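PDB 6FJN: fiber from Human adenovirus 26, which probably attaches the virion to receptors on the host cell through the trimeric knob domain at the tip of the fiber. Local coordinates for residues L36-L41 against V173-F178; K123-V128 against P137-I142; L4-D9 against K23-L28; I61-D66 against I156-T161. All coordinates share one frame; numbering follows the deposited sequence. Where two conformers were deposited one is given.

Contact 1: L36-L41 against V173-F178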
loop_
_atom_site.group_PDB
_atom_site.type_symbol
_atom_site.label_atom_id
_atom_site.label_comp_id
_atom_site.label_asym_id
_atom_site.label_seq_id
_atom_site.Cartn_x
_atom_site.Cartn_y
_atom_site.Cartn_z
ATOM N N LEU A 36 -9.800 1.005 -1.512
ATOM C CA LEU A 36 -8.605 1.464 -0.876
ATOM C C LEU A 36 -8.906 1.610 0.605
ATOM O O LEU A 36 -9.763 2.442 0.984
ATOM C CB LEU A 36 -8.188 2.809 -1.494
ATOM C CG LEU A 36 -6.930 3.448 -0.952
ATOM C CD1 LEU A 36 -5.702 2.604 -1.194
ATOM C CD2 LEU A 36 -6.759 4.843 -1.530
ATOM N N GLY A 37 -8.264 0.799 1.414
ATOM C CA GLY A 37 -8.513 0.794 2.831
ATOM C C GLY A 37 -7.370 1.394 3.643
ATOM O O GLY A 37 -6.197 1.350 3.227
ATOM N N ASN A 38 -7.713 1.881 4.838
ATOM C CA ASN A 38 -6.719 2.484 5.730
ATOM C C ASN A 38 -7.172 2.146 7.144
ATOM O O ASN A 38 -8.344 2.454 7.498
ATOM C CB ASN A 38 -6.692 3.966 5.456
ATOM C CG ASN A 38 -5.718 4.714 6.288
ATOM O OD1 ASN A 38 -6.027 5.021 7.447
ATOM N ND2 ASN A 38 -4.606 5.198 5.738
ATOM N N VAL A 39 -6.324 1.555 7.941
ATOM C CA VAL A 39 -6.738 1.070 9.269
ATOM C C VAL A 39 -5.677 1.362 10.313
ATOM O O VAL A 39 -4.444 1.267 10.052
ATOM C CB VAL A 39 -7.060 -0.446 9.214
ATOM C CG1 VAL A 39 -5.863 -1.300 8.872
ATOM C CG2 VAL A 39 -7.751 -0.940 10.499
ATOM N N SER A 40 -6.142 1.486 11.546
ATOM C CA SER A 40 -5.293 1.514 12.705
ATOM C C SER A 40 -6.174 1.237 13.911
ATOM O O SER A 40 -7.429 1.268 13.817
ATOM C CB SER A 40 -4.657 2.897 12.843
ATOM O OG SER A 40 -5.630 3.925 13.062
ATOM N N LEU A 41 -5.551 0.981 15.057
ATOM C CA LEU A 41 -6.264 0.529 16.243
ATOM C C LEU A 41 -5.536 1.075 17.479
ATOM O O LEU A 41 -4.291 1.005 17.551
ATOM C CB LEU A 41 -6.313 -1.001 16.263
ATOM C CG LEU A 41 -6.976 -1.680 17.461
ATOM C CD1 LEU A 41 -8.453 -1.323 17.604
ATOM C CD2 LEU A 41 -6.795 -3.174 17.378
ATOM N N VAL A 173 -1.106 1.513 17.160
ATOM C CA VAL A 173 -0.270 1.170 16.005
ATOM C C VAL A 173 -0.349 2.197 14.920
ATOM O O VAL A 173 -1.339 2.952 14.791
ATOM C CB VAL A 173 -0.609 -0.236 15.452
ATOM C CG1 VAL A 173 -0.181 -1.324 16.396
ATOM C CG2 VAL A 173 -2.085 -0.351 15.061
ATOM N N THR A 174 0.701 2.258 14.118
ATOM C CA THR A 174 0.722 3.067 12.915
ATOM C C THR A 174 -0.376 2.653 11.947
ATOM O O THR A 174 -0.949 1.565 12.026
ATOM C CB THR A 174 2.112 2.970 12.253
ATOM O OG1 THR A 174 2.456 1.598 12.046
ATOM C CG2 THR A 174 3.158 3.629 13.107
ATOM N N SER A 175 -0.673 3.569 11.013
ATOM C CA SER A 175 -1.704 3.338 10.008
ATOM C C SER A 175 -1.218 2.415 8.911
ATOM O O SER A 175 -0.038 2.474 8.507
ATOM C CB SER A 175 -2.144 4.660 9.404
ATOM O OG SER A 175 -2.869 5.463 10.324
ATOM N N PHE A 176 -2.138 1.631 8.363
ATOM C CA PHE A 176 -1.814 0.674 7.313
ATOM C C PHE A 176 -2.772 0.808 6.144
ATOM O O PHE A 176 -4.011 0.771 6.330
ATOM C CB PHE A 176 -1.892 -0.746 7.877
ATOM C CG PHE A 176 -1.401 -1.794 6.899
ATOM C CD1 PHE A 176 -0.073 -1.892 6.584
ATOM C CD2 PHE A 176 -2.297 -2.675 6.286
ATOM C CE1 PHE A 176 0.374 -2.826 5.712
ATOM C CE2 PHE A 176 -1.867 -3.626 5.384
ATOM C CZ PHE A 176 -0.524 -3.683 5.080
ATOM N N THR A 177 -2.216 0.962 4.955
ATOM C CA THR A 177 -2.971 1.074 3.719
ATOM C C THR A 177 -3.013 -0.271 3.026
ATOM O O THR A 177 -2.003 -1.022 3.005
ATOM C CB THR A 177 -2.360 2.124 2.820
ATOM O OG1 THR A 177 -2.595 3.399 3.479
ATOM C CG2 THR A 177 -2.927 2.220 1.457
ATOM N N PHE A 178 -4.151 -0.587 2.419
ATOM C CA PHE A 178 -4.330 -1.859 1.731
ATOM C C PHE A 178 -5.388 -1.719 0.676
ATOM O O PHE A 178 -6.068 -0.652 0.597
ATOM C CB PHE A 178 -4.688 -2.963 2.741
ATOM C CG PHE A 178 -5.980 -2.751 3.473
ATOM C CD1 PHE A 178 -6.053 -1.918 4.573
ATOM C CD2 PHE A 178 -7.131 -3.410 3.072
ATOM C CE1 PHE A 178 -7.244 -1.750 5.262
ATOM C CE2 PHE A 178 -8.336 -3.228 3.744
ATOM C CZ PHE A 178 -8.379 -2.395 4.866
HETATM O O HOH W 1 -4.918 6.904 9.067
HETATM O O HOH W 2 -2.759 -0.636 11.580
#
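Val173 meets Leu41 at one end of the contact: its backbone N donates to Leu41 O over 3.2 Å, and CG2 lies against the backbone of the same leucine. Next comes Thr174, where a water bridges the two segments, donating to both Thr174 O and Val39 O; the threonine hydroxyl turns instead to Tyr129 N. A second water donates to Ser175 OG at 2.8 Å and to Asn38 OD1 at 2.7 Å, although Ser175 OG is also bonded to Arg121 O of the second subunit. Regular antiparallel pairing takes over at Phe176, which exchanges two backbone bonds with Val39 and sets CB 4.1 Å from Val39 CG1 before its ring leads away. Thr177 OG1 is hydrogen-bonded to Ser179 OG of the second subunit, and Thr177 CG2 lies 3.9 Å from Leu36 CD1. Last, Phe178 exchanges two backbone bonds with Gly37 and has CG between the backbone N and the carbonyl carbon (chi1 63°), which folds the ring back over its partner: Gly37 CA stands 3.9 Å from the ring centroid, over one face, in a CH-pi contact. An aromatic ring laid on a cross-strand glycine is a known beta-sheet pairing, found here in the inner sheet of the knob's beta-sandwich.

Contact 2: K123-V128 against P137-I142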
loop_
_atom_site.group_PDB
_atom_site.type_symbol
_atom_site.label_atom_id
_atom_site.label_comp_id
_atom_site.label_asym_id
_atom_site.label_seq_id
_atom_site.Cartn_x
_atom_site.Cartn_y
_atom_site.Cartn_z
ATOM N N LYS A 123 -5.644 -13.251 2.315
ATOM C CA LYS A 123 -5.032 -12.503 3.396
ATOM C C LYS A 123 -4.012 -11.520 2.839
ATOM O O LYS A 123 -3.394 -11.735 1.795
ATOM C CB LYS A 123 -4.369 -13.427 4.411
ATOM C CG LYS A 123 -5.387 -14.185 5.224
ATOM C CD LYS A 123 -4.779 -15.158 6.190
ATOM C CE LYS A 123 -5.791 -15.835 7.088
ATOM N NZ LYS A 123 -5.150 -16.754 8.074
ATOM N N ILE A 124 -3.814 -10.464 3.629
ATOM C CA ILE A 124 -2.700 -9.526 3.536
ATOM C C ILE A 124 -1.940 -9.632 4.838
ATOM O O ILE A 124 -2.579 -9.563 5.907
ATOM C CB ILE A 124 -3.170 -8.077 3.340
ATOM C CG1 ILE A 124 -4.002 -7.941 2.090
ATOM C CG2 ILE A 124 -2.001 -7.125 3.385
ATOM C CD1 ILE A 124 -4.854 -6.688 2.163
ATOM N N ILE A 125 -0.614 -9.819 4.808
ATOM C CA ILE A 125 0.163 -9.849 6.032
ATOM C C ILE A 125 1.280 -8.850 5.889
ATOM O O ILE A 125 2.015 -8.853 4.852
ATOM C CB ILE A 125 0.715 -11.250 6.314
ATOM C CG1 ILE A 125 -0.451 -12.206 6.641
ATOM C CG2 ILE A 125 1.692 -11.240 7.486
ATOM C CD1 ILE A 125 -0.083 -13.658 6.758
ATOM N N SER A 126 1.461 -7.995 6.873
ATOM C CA SER A 126 2.567 -7.025 6.861
ATOM C C SER A 126 2.886 -6.649 8.278
ATOM O O SER A 126 2.392 -7.290 9.244
ATOM C CB SER A 126 2.183 -5.828 6.000
ATOM O OG SER A 126 3.305 -4.994 5.739
ATOM N N ASN A 127 3.736 -5.639 8.476
ATOM C CA ASN A 127 4.017 -5.099 9.786
ATOM C C ASN A 127 3.515 -3.683 9.937
ATOM O O ASN A 127 3.629 -2.878 8.987
ATOM C CB ASN A 127 5.522 -5.072 10.058
ATOM C CG ASN A 127 6.062 -6.476 10.276
ATOM O OD1 ASN A 127 5.823 -7.018 11.305
ATOM N ND2 ASN A 127 6.482 -7.160 9.224
ATOM N N VAL A 128 2.998 -3.387 11.119
ATOM C CA VAL A 128 2.761 -2.037 11.608
ATOM C C VAL A 128 3.610 -1.894 12.879
ATOM O O VAL A 128 4.293 -2.850 13.270
ATOM C CB VAL A 128 1.275 -1.748 11.844
ATOM C CG1 VAL A 128 0.523 -1.767 10.537
ATOM C CG2 VAL A 128 0.653 -2.730 12.850
ATOM N N PRO A 137 7.785 -3.821 15.887
ATOM C CA PRO A 137 6.871 -4.368 14.898
ATOM C C PRO A 137 5.745 -5.184 15.512
ATOM O O PRO A 137 5.897 -5.879 16.546
ATOM C CB PRO A 137 7.747 -5.283 14.091
ATOM C CG PRO A 137 8.861 -5.696 15.028
ATOM C CD PRO A 137 9.107 -4.467 15.864
ATOM N N VAL A 138 4.608 -5.124 14.856
ATOM C CA VAL A 138 3.417 -5.903 15.134
ATOM C C VAL A 138 2.952 -6.413 13.792
ATOM O O VAL A 138 2.793 -5.623 12.845
ATOM C CB VAL A 138 2.351 -5.034 15.798
ATOM C CG1 VAL A 138 1.011 -5.767 15.888
ATOM C CG2 VAL A 138 2.778 -4.562 17.171
ATOM N N ILE A 139 2.601 -7.684 13.689
ATOM C CA ILE A 139 2.166 -8.242 12.413
ATOM C C ILE A 139 0.687 -7.894 12.311
ATOM O O ILE A 139 -0.076 -8.072 13.284
ATOM C CB ILE A 139 2.397 -9.761 12.390
ATOM C CG1 ILE A 139 3.847 -10.113 12.787
ATOM C CG2 ILE A 139 2.041 -10.345 11.058
ATOM C CD1 ILE A 139 3.998 -11.578 13.117
ATOM N N ILE A 140 0.316 -7.358 11.183
ATOM C CA ILE A 140 -1.101 -7.196 10.856
ATOM C C ILE A 140 -1.465 -8.250 9.810
ATOM O O ILE A 140 -0.770 -8.408 8.798
ATOM C CB ILE A 140 -1.442 -5.787 10.361
ATOM C CG1 ILE A 140 -2.949 -5.629 10.209
ATOM C CG2 ILE A 140 -0.680 -5.343 9.119
ATOM C CD1 ILE A 140 -3.409 -4.223 9.864
ATOM N N THR A 141 -2.561 -8.972 10.074
ATOM C CA THR A 141 -3.127 -9.909 9.106
ATOM C C THR A 141 -4.534 -9.433 8.802
ATOM O O THR A 141 -5.384 -9.387 9.742
ATOM C CB THR A 141 -3.194 -11.328 9.649
ATOM O OG1 THR A 141 -1.875 -11.777 9.993
ATOM C CG2 THR A 141 -3.743 -12.271 8.590
ATOM N N ILE A 142 -4.812 -9.083 7.566
ATOM C CA ILE A 142 -6.161 -8.728 7.122
ATOM C C ILE A 142 -6.689 -9.908 6.346
ATOM O O ILE A 142 -6.022 -10.375 5.426
ATOM C CB ILE A 142 -6.189 -7.463 6.288
ATOM C CG1 ILE A 142 -5.416 -6.340 6.990
ATOM C CG2 ILE A 142 -7.630 -7.067 6.013
ATOM C CD1 ILE A 142 -5.364 -5.032 6.235
#
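Val128 and Ile140 belong to the closely packed, buried side of this hairpin. Val128 CG1 meets Ile140 CG2 at 4.0 Å, the two side chains crossing at a slant, while Val128 CG2 rests against Val138 CB and its carbonyl oxygen. Ile140 has CG1 anti to the backbone N (chi1 -173°), which leaves CG2 to settle 3.6 Å from Ser126 O. Ile124 and Ile142 extend this face, which lies against Phe176, Phe178, Phe158 and Phe160 of the same chain. The reverse face is more polar and more open to solvent, although its side chains also touch. There Ile125 and Ile139 stand side by side and meet through their CG2 methyls in the modelled conformer of Ile139, and Thr141 lies alongside Ile125, with Thr141 OG1 3.7 Å from Ile125 CG1. Asn127 OD1 lies 3.8 Å from Pro137 CB, a van der Waals approach, and the extended Lys123 brushes Thr141 CG2 with CD, at 3.9 Å. Much of this side is partly exposed, though Tyr129 of the third subunit packs on Ile125 and Asn127. Between the faces run six backbone hydrogen bonds, two for each of three residue pairs. The polar grip across the hairpin is therefore carried by the main chain, and the side chains add van der Waals contact.

Contact 3: L4-D9 against K23-L28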
loop_
_atom_site.group_PDB
_atom_site.type_symbol
_atom_site.label_atom_id
_atom_site.label_comp_id
_atom_site.label_asym_id
_atom_site.label_seq_id
_atom_site.Cartn_x
_atom_site.Cartn_y
_atom_site.Cartn_z
ATOM N N LEU A 4 -16.955 4.479 3.194
ATOM C CA LEU A 4 -17.507 3.960 4.453
ATOM C C LEU A 4 -16.430 4.113 5.501
ATOM O O LEU A 4 -15.247 3.757 5.241
ATOM C CB LEU A 4 -17.804 2.496 4.371
ATOM C CG LEU A 4 -18.981 1.899 3.696
ATOM C CD1 LEU A 4 -18.959 0.384 3.908
ATOM C CD2 LEU A 4 -20.215 2.495 4.319
ATOM N N TRP A 5 -16.760 4.640 6.684
ATOM C CA TRP A 5 -15.728 4.797 7.675
ATOM C C TRP A 5 -16.273 4.801 9.079
ATOM O O TRP A 5 -17.496 4.848 9.336
ATOM C CB TRP A 5 -14.915 6.053 7.379
ATOM C CG TRP A 5 -15.532 7.395 7.593
ATOM C CD1 TRP A 5 -16.811 7.719 7.898
ATOM C CD2 TRP A 5 -14.797 8.614 7.528
ATOM N NE1 TRP A 5 -16.920 9.094 8.029
ATOM C CE2 TRP A 5 -15.693 9.653 7.782
ATOM C CE3 TRP A 5 -13.464 8.934 7.226
ATOM C CZ2 TRP A 5 -15.280 10.997 7.811
ATOM C CZ3 TRP A 5 -13.075 10.251 7.213
ATOM C CH2 TRP A 5 -13.957 11.256 7.532
ATOM N N THR A 6 -15.338 4.772 10.016
ATOM C CA THR A 6 -15.616 4.895 11.433
ATOM C C THR A 6 -15.685 6.301 11.922
ATOM O O THR A 6 -16.001 6.536 13.096
ATOM C CB THR A 6 -14.479 4.245 12.250
ATOM O OG1 THR A 6 -13.204 4.762 11.803
ATOM C CG2 THR A 6 -14.487 2.782 12.055
ATOM N N THR A 7 -15.403 7.269 11.051
ATOM C CA THR A 7 -15.084 8.655 11.379
ATOM C C THR A 7 -13.647 8.652 11.933
ATOM O O THR A 7 -13.137 7.631 12.456
ATOM C CB THR A 7 -16.005 9.383 12.382
ATOM O OG1 THR A 7 -15.655 9.043 13.728
ATOM C CG2 THR A 7 -17.491 9.193 12.095
ATOM N N PRO A 8 -13.007 9.815 11.859
ATOM C CA PRO A 8 -11.605 9.905 12.273
ATOM C C PRO A 8 -11.417 10.401 13.702
ATOM O O PRO A 8 -10.324 10.843 14.043
ATOM C CB PRO A 8 -11.074 10.991 11.320
ATOM C CG PRO A 8 -12.217 11.892 11.110
ATOM C CD PRO A 8 -13.404 10.962 11.024
ATOM N N ASP A 9 -12.449 10.391 14.541
ATOM C CA ASP A 9 -12.281 10.852 15.928
ATOM C C ASP A 9 -11.634 9.743 16.745
ATOM O O ASP A 9 -11.217 8.749 16.179
ATOM C CB ASP A 9 -13.629 11.318 16.509
ATOM C CG ASP A 9 -14.670 10.194 16.690
ATOM O OD1 ASP A 9 -14.311 9.013 16.730
ATOM O OD2 ASP A 9 -15.871 10.517 16.893
ATOM N N LYS A 23 -10.487 2.238 19.911
ATOM C CA LYS A 23 -10.899 2.928 18.717
ATOM C C LYS A 23 -10.243 2.225 17.546
ATOM O O LYS A 23 -9.013 2.261 17.387
ATOM C CB LYS A 23 -10.476 4.447 18.705
ATOM C CG LYS A 23 -10.655 5.156 17.314
ATOM C CD LYS A 23 -12.094 5.566 16.955
ATOM C CE LYS A 23 -12.289 5.960 15.481
ATOM N NZ LYS A 23 -13.466 6.813 15.274
ATOM N N LEU A 24 -11.080 1.637 16.704
ATOM C CA LEU A 24 -10.665 1.207 15.364
ATOM C C LEU A 24 -10.871 2.363 14.423
ATOM O O LEU A 24 -12.003 2.850 14.283
ATOM C CB LEU A 24 -11.530 0.029 14.917
ATOM C CG LEU A 24 -11.129 -0.574 13.561
ATOM C CD1 LEU A 24 -9.834 -1.352 13.640
ATOM C CD2 LEU A 24 -12.238 -1.456 12.978
ATOM N N THR A 25 -9.799 2.851 13.786
ATOM C CA THR A 25 -9.929 3.850 12.745
ATOM C C THR A 25 -9.891 3.124 11.426
ATOM O O THR A 25 -8.871 2.535 11.099
ATOM C CB THR A 25 -8.850 4.925 12.819
ATOM O OG1 THR A 25 -8.832 5.490 14.124
ATOM C CG2 THR A 25 -9.093 6.037 11.807
ATOM N N LEU A 26 -10.996 3.106 10.691
ATOM C CA LEU A 26 -11.070 2.356 9.447
ATOM C C LEU A 26 -11.784 3.198 8.416
ATOM O O LEU A 26 -12.904 3.657 8.672
ATOM C CB LEU A 26 -11.781 1.002 9.630
ATOM C CG LEU A 26 -11.937 0.171 8.358
ATOM C CD1 LEU A 26 -10.620 -0.234 7.785
ATOM C CD2 LEU A 26 -12.812 -1.043 8.687
ATOM N N THR A 27 -11.177 3.321 7.233
ATOM C CA THR A 27 -11.767 4.020 6.113
ATOM C C THR A 27 -11.671 3.133 4.895
ATOM O O THR A 27 -10.574 2.632 4.577
ATOM C CB THR A 27 -10.990 5.331 5.868
ATOM O OG1 THR A 27 -10.967 6.116 7.060
ATOM C CG2 THR A 27 -11.600 6.186 4.774
ATOM N N LEU A 28 -12.801 2.938 4.221
ATOM C CA LEU A 28 -12.882 2.136 3.011
ATOM C C LEU A 28 -13.364 3.068 1.904
ATOM O O LEU A 28 -14.509 3.558 1.949
ATOM C CB LEU A 28 -13.858 0.985 3.209
ATOM C CG LEU A 28 -13.574 0.014 4.329
ATOM C CD1 LEU A 28 -14.678 -1.031 4.406
ATOM C CD2 LEU A 28 -12.212 -0.632 4.215
#
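The CB of Thr6 points toward the neighbouring strand, whereas Trp5 and Thr27 stand side by side and point the same way. The Thr6 hydroxyl takes the place of a backbone acceptor: Leu26 N donates to Thr6 OG1 at 3.0 Å along a nearly straight bond (172°), and that hydroxyl in turn donates to Thr7 O. OG1 sits between the backbone N and the carbonyl carbon (chi1 51°), which turns CG2 toward Leu24 O, 3.3 Å away. One residue earlier, the Trp5 ring presents its edge to Thr27, with Thr27 OG1 3.8 Å from Trp5 CE3 and near the ring plane; Thr7 CA and Pro8 CD cover one ring face, and NE1 is bonded to Ser89 O. This is where the short first strand of the knob's inner, so-called V-sheet gives way to a loop. Two backbone bonds pair Leu4 with Leu28, a third runs from Thr6 N to Leu26 O, and beyond that the chain is held by side chains. Lys23, bent at chi2 (78°), crosses Asp9 at about a right angle. Its NZ makes a salt bridge to Asp9 OD1 at 2.8 Å, approaching from the anti side of the carboxylate and somewhat out of its plane. The same ammonium donates to Thr7 O at 3.0 Å from above the carbonyl plane, on the face opposite to that used by Thr6 OG1, so two donors grip this oxygen. Ser11 N is a further partner of Asp9 OD1, and Arg121 of the second subunit binds Asp9 O and Thr25 OG1.

Contact 4: I61-D66 against I156-T161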
loop_
_atom_site.group_PDB
_atom_site.type_symbol
_atom_site.label_atom_id
_atom_site.label_comp_id
_atom_site.label_asym_id
_atom_site.label_seq_id
_atom_site.Cartn_x
_atom_site.Cartn_y
_atom_site.Cartn_z
ATOM N N ILE A 61 -9.878 -8.470 15.431
ATOM C CA ILE A 61 -11.029 -7.561 15.274
ATOM C C ILE A 61 -11.841 -8.043 14.108
ATOM O O ILE A 61 -11.339 -8.118 12.971
ATOM C CB ILE A 61 -10.532 -6.135 14.999
ATOM C CG1 ILE A 61 -9.578 -5.630 16.077
ATOM C CG2 ILE A 61 -11.708 -5.179 14.778
ATOM C CD1 ILE A 61 -10.118 -5.723 17.475
ATOM N N SER A 62 -13.101 -8.393 14.335
ATOM C CA SER A 62 -13.940 -8.960 13.296
ATOM C C SER A 62 -15.043 -8.008 12.847
ATOM O O SER A 62 -15.834 -7.547 13.676
ATOM C CB SER A 62 -14.649 -10.191 13.798
ATOM O OG SER A 62 -13.679 -11.190 14.096
ATOM N N LEU A 63 -15.101 -7.732 11.538
ATOM C CA LEU A 63 -16.235 -7.044 10.913
ATOM C C LEU A 63 -16.975 -8.092 10.091
ATOM O O LEU A 63 -16.427 -8.634 9.123
ATOM C CB LEU A 63 -15.803 -5.890 10.031
ATOM C CG LEU A 63 -15.349 -4.607 10.745
ATOM C CD1 LEU A 63 -14.168 -4.774 11.685
ATOM C CD2 LEU A 63 -15.081 -3.526 9.730
ATOM N N LEU A 64 -18.204 -8.388 10.503
ATOM C CA LEU A 64 -19.043 -9.368 9.822
ATOM C C LEU A 64 -20.174 -8.616 9.155
ATOM O O LEU A 64 -20.748 -7.699 9.768
ATOM C CB LEU A 64 -19.654 -10.306 10.866
ATOM C CG LEU A 64 -18.660 -10.968 11.825
ATOM C CD1 LEU A 64 -19.434 -11.864 12.813
ATOM C CD2 LEU A 64 -17.615 -11.772 11.095
ATOM N N PHE A 65 -20.500 -8.972 7.902
ATOM C CA PHE A 65 -21.512 -8.243 7.156
ATOM C C PHE A 65 -22.575 -9.187 6.652
ATOM O O PHE A 65 -22.279 -10.362 6.285
ATOM C CB PHE A 65 -20.911 -7.500 5.962
ATOM C CG PHE A 65 -19.799 -6.543 6.324
ATOM C CD1 PHE A 65 -20.092 -5.225 6.713
ATOM C CD2 PHE A 65 -18.473 -6.961 6.301
ATOM C CE1 PHE A 65 -19.087 -4.343 7.034
ATOM C CE2 PHE A 65 -17.453 -6.042 6.595
ATOM C CZ PHE A 65 -17.777 -4.766 6.971
ATOM N N ASP A 66 -23.790 -8.663 6.536
ATOM C CA ASP A 66 -24.884 -9.421 5.923
ATOM C C ASP A 66 -24.855 -9.288 4.416
ATOM O O ASP A 66 -23.958 -8.682 3.827
ATOM C CB ASP A 66 -26.210 -8.980 6.572
ATOM C CG ASP A 66 -26.638 -7.573 6.276
ATOM O OD1 ASP A 66 -26.220 -7.020 5.224
ATOM O OD2 ASP A 66 -27.416 -7.009 7.090
ATOM N N ILE A 156 -14.458 -8.918 7.046
ATOM C CA ILE A 156 -13.085 -8.380 7.028
ATOM C C ILE A 156 -12.602 -8.466 8.437
ATOM O O ILE A 156 -13.262 -7.951 9.358
ATOM C CB ILE A 156 -13.014 -6.908 6.536
ATOM C CG1 ILE A 156 -13.677 -6.732 5.160
ATOM C CG2 ILE A 156 -11.572 -6.428 6.546
ATOM C CD1 ILE A 156 -13.821 -5.294 4.704
ATOM N N THR A 157 -11.467 -9.140 8.659
ATOM C CA THR A 157 -10.907 -9.190 10.005
ATOM C C THR A 157 -9.502 -8.621 9.996
ATOM O O THR A 157 -8.758 -8.718 8.996
ATOM C CB THR A 157 -10.932 -10.606 10.598
ATOM O OG1 THR A 157 -10.035 -11.455 9.876
ATOM C CG2 THR A 157 -12.341 -11.185 10.566
ATOM N N PHE A 158 -9.131 -8.022 11.117
ATOM C CA PHE A 158 -7.808 -7.442 11.342
ATOM C C PHE A 158 -7.240 -8.102 12.558
ATOM O O PHE A 158 -7.793 -7.919 13.663
ATOM C CB PHE A 158 -7.916 -5.923 11.577
ATOM C CG PHE A 158 -8.650 -5.184 10.508
ATOM C CD1 PHE A 158 -8.001 -4.702 9.377
ATOM C CD2 PHE A 158 -10.011 -4.945 10.615
ATOM C CE1 PHE A 158 -8.673 -4.046 8.365
ATOM C CE2 PHE A 158 -10.690 -4.313 9.607
ATOM C CZ PHE A 158 -10.028 -3.862 8.484
ATOM N N THR A 159 -6.157 -8.864 12.396
ATOM C CA THR A 159 -5.500 -9.486 13.525
ATOM C C THR A 159 -4.151 -8.836 13.702
ATOM O O THR A 159 -3.432 -8.539 12.722
ATOM C CB THR A 159 -5.332 -10.994 13.272
ATOM O OG1 THR A 159 -6.621 -11.594 13.073
ATOM C CG2 THR A 159 -4.674 -11.721 14.437
ATOM N N PHE A 160 -3.781 -8.623 14.961
ATOM C CA PHE A 160 -2.495 -8.057 15.317
ATOM C C PHE A 160 -1.783 -9.083 16.181
ATOM O O PHE A 160 -2.375 -9.553 17.196
ATOM C CB PHE A 160 -2.701 -6.742 16.066
ATOM C CG PHE A 160 -3.384 -5.692 15.230
ATOM C CD1 PHE A 160 -4.770 -5.652 15.165
ATOM C CD2 PHE A 160 -2.655 -4.835 14.417
ATOM C CE1 PHE A 160 -5.404 -4.764 14.351
ATOM C CE2 PHE A 160 -3.302 -3.907 13.611
ATOM C CZ PHE A 160 -4.663 -3.896 13.571
ATOM N N THR A 161 -0.577 -9.483 15.774
ATOM C CA THR A 161 0.140 -10.568 16.435
ATOM C C THR A 161 1.569 -10.150 16.652
ATOM O O THR A 161 2.185 -9.587 15.712
ATOM C CB THR A 161 0.120 -11.849 15.543
ATOM O OG1 THR A 161 -1.203 -12.147 15.126
ATOM C CG2 THR A 161 0.676 -13.046 16.262
#
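Leu63 and Ile156 pair across two neighbouring strands of the outer sheet of the knob's antiparallel beta-sandwich, the one known as the R-sheet. Each donates a backbone bond to the other, and Ile61 and Phe158 do likewise at the next hydrogen-bonded pair, two residues away; the strand axes run almost exactly antiparallel (179°). The side chain of Leu63 shows how such a pair fills the space between the sheets. Its CB presses on the carbonyl of its partner, 3.3 Å from Ile156 O. CG, anti to the carbonyl carbon (chi1 -75°), lies 4.2 Å from Ile156 O. At the fork, Leu63 CD1 stays 4.0 Å from Ile156 O while it turns across to Phe158 and meets Phe158 CE2 at 4.1 Å, at the ring edge and near its plane. The other branch, CD2, leaves this pair of strands and packs on Leu26 of the facing sheet. A second aromatic is met in a similar way: the edge of Phe65 comes to Ile156, whose CG1 lies near the ring plane. The other face of the sheet is simpler, with Ser62 and Thr157 in a non-hydrogen-bonded pair. Thr157 CA makes a CA-H...O contact with Ile61 O at 3.2 Å. Its CG2, anti to the carbonyl carbon, points a methyl at the serine hydroxyl, 3.8 Å from Ser62 OG.

In the fold
Along the chain contact 3 closes first; contact 1 then joins 36-41 to 173-178, and within the long span it bridges lies contact 4, which in turn encloses the hairpin of contact 2. Contacts 1 and 3 share one sheet through neighbouring strands 22-31 and 34-43, their centres about 10 Å apart. Contacts 2 and 4 share the other through strands 137-144 and 154-161; the centres of contacts 2 and 4 are about 13 Å apart. The two sheets meet face to face: Leu41 packs on Phe160, and Leu26 on Leu63. Contacts 2 and 3, about 18 Å apart between centres, do not touch. Neighbouring subunits reach contacts 1, 2 and 3 but not contact 4, consistent with a sandwich built to trimerise.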